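Local coordinates for protein 3,4-dihydroxybenzoate decarboxylase (PDB 5NY5) that decarboxylates 3,4-dihydroxybenzoate to catechol and can run the reaction in reverse as a para-carboxylation, as a UbiD-family enzyme dependent on prenylated flavin, at residues I5-L8 against R9-I12. Numbering follows the deposited sequence.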
loop_
_atom_site.group_PDB
_atom_site.type_symbol
_atom_site.label_atom_id
_atom_site.label_comp_id
_atom_site.label_asym_id
_atom_site.label_seq_id
_atom_site.Cartn_x
_atom_site.Cartn_y
_atom_site.Cartn_z
ATOM N N ILE A 5 34.935 39.538 22.143
ATOM C CA ILE A 5 34.330 39.809 20.846
ATOM C C ILE A 5 33.179 40.784 21.040
ATOM O O ILE A 5 32.313 40.567 21.894
ATOM C CB ILE A 5 33.849 38.519 20.164
ATOM C CG1 ILE A 5 35.025 37.570 19.939
ATOM C CG2 ILE A 5 33.177 38.839 18.843
ATOM C CD1 ILE A 5 34.676 36.365 19.098
ATOM N N ASN A 6 33.175 41.858 20.252
ATOM C CA ASN A 6 32.056 42.786 20.248
ATOM C C ASN A 6 31.731 43.325 18.864
ATOM O O ASN A 6 30.836 44.168 18.747
ATOM C CB ASN A 6 32.313 43.960 21.209
ATOM C CG ASN A 6 33.588 44.723 20.888
ATOM O OD1 ASN A 6 34.135 44.625 19.790
ATOM N ND2 ASN A 6 34.061 45.500 21.853
ATOM N N ASP A 7 32.421 42.877 17.819
ATOM C CA ASP A 7 32.124 43.305 16.460
ATOM C C ASP A 7 32.714 42.284 15.494
ATOM O O ASP A 7 33.260 41.256 15.902
ATOM C CB ASP A 7 32.650 44.719 16.192
ATOM C CG ASP A 7 34.109 44.892 16.582
ATOM O OD1 ASP A 7 34.844 43.886 16.655
ATOM O OD2 ASP A 7 34.521 46.047 16.809
ATOM N N LEU A 8 32.597 42.583 14.201
ATOM C CA LEU A 8 33.103 41.672 13.181
ATOM C C LEU A 8 34.622 41.551 13.240
ATOM O O LEU A 8 35.170 40.450 13.109
ATOM C CB LEU A 8 32.652 42.145 11.801
ATOM C CG LEU A 8 33.192 41.398 10.585
ATOM C CD1 LEU A 8 32.820 39.926 10.640
ATOM C CD2 LEU A 8 32.666 42.042 9.318
ATOM N N ARG A 9 35.321 42.668 13.449
ATOM C CA ARG A 9 36.779 42.645 13.374
ATOM C C ARG A 9 37.405 41.934 14.568
ATOM O O ARG A 9 38.464 41.314 14.426
ATOM C CB ARG A 9 37.317 44.066 13.246
ATOM C CG ARG A 9 36.846 44.768 11.985
ATOM C CD ARG A 9 37.510 46.115 11.810
ATOM N NE ARG A 9 36.871 46.894 10.754
ATOM C CZ ARG A 9 37.381 48.001 10.229
ATOM N NH1 ARG A 9 38.550 48.461 10.653
ATOM N NH2 ARG A 9 36.727 48.645 9.273
ATOM N N SER A 10 36.778 42.004 15.743
ATOM C CA SER A 10 37.277 41.217 16.865
ATOM C C SER A 10 37.003 39.732 16.668
ATOM O O SER A 10 37.722 38.891 17.217
ATOM C CB SER A 10 36.669 41.711 18.179
ATOM O OG SER A 10 35.337 42.157 17.998
ATOM N N ALA A 11 35.981 39.389 15.882
ATOM C CA ALA A 11 35.731 37.985 15.577
ATOM C C ALA A 11 36.756 37.446 14.589
ATOM O O ALA A 11 37.242 36.320 14.741
ATOM C CB ALA A 11 34.314 37.809 15.031
ATOM N N ILE A 12 37.092 38.235 13.566
ATOM C CA ILE A 12 38.130 37.834 12.622
ATOM C C ILE A 12 39.450 37.615 13.347
ATOM O O ILE A 12 40.219 36.705 13.012
ATOM C CB ILE A 12 38.260 38.885 11.504
ATOM C CG1 ILE A 12 36.969 38.953 10.687
ATOM C CG2 ILE A 12 39.453 38.584 10.613
ATOM C CD1 ILE A 12 36.988 40.001 9.598
#
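A capping box starts helix 8-16, with Asp7 as the N-cap residue and Ser10 as its partner three positions on. Asp7 CG sits between its own backbone N and carbonyl carbon (chi1 51°), which brings OD1 to Ser10 N, 2.8 Å away, as acceptor at the open start of the helix. In return, Ser10 OG takes Asp7 N at 3.0 Å, bent to 140°, and Asn6 N at 3.1 Å, more nearly straight. Asp7 OD1 and Ser10 OG are modelled implausibly close together, so the exact places of both oxygens are doubtful. Aspartate and serine suit the box because each places an oxygen one or two bonds beyond CB, within range of the other's main-chain N-H. Asp7 OD2 forms a salt bridge with Arg260, in the loop between strands 256-258 and 263-269. Ala11 N bonds weakly to Asp7 O and Leu8 O, whereas Ile12 N donates well to Leu8 O at 3.0 Å, in the carbonyl plane. Branched, apolar Leu8 and Ile12, one turn apart, meet CG to CD1 at 4.2 Å and both pack on Leu72 of strand 70-73. Before the cap, Ile5 turns CG2 onto the small Ala11 CB, 4.1 Å away. Arg9, long and extended, reaches two acceptors, Glu262 by a salt bridge and Asn313 O.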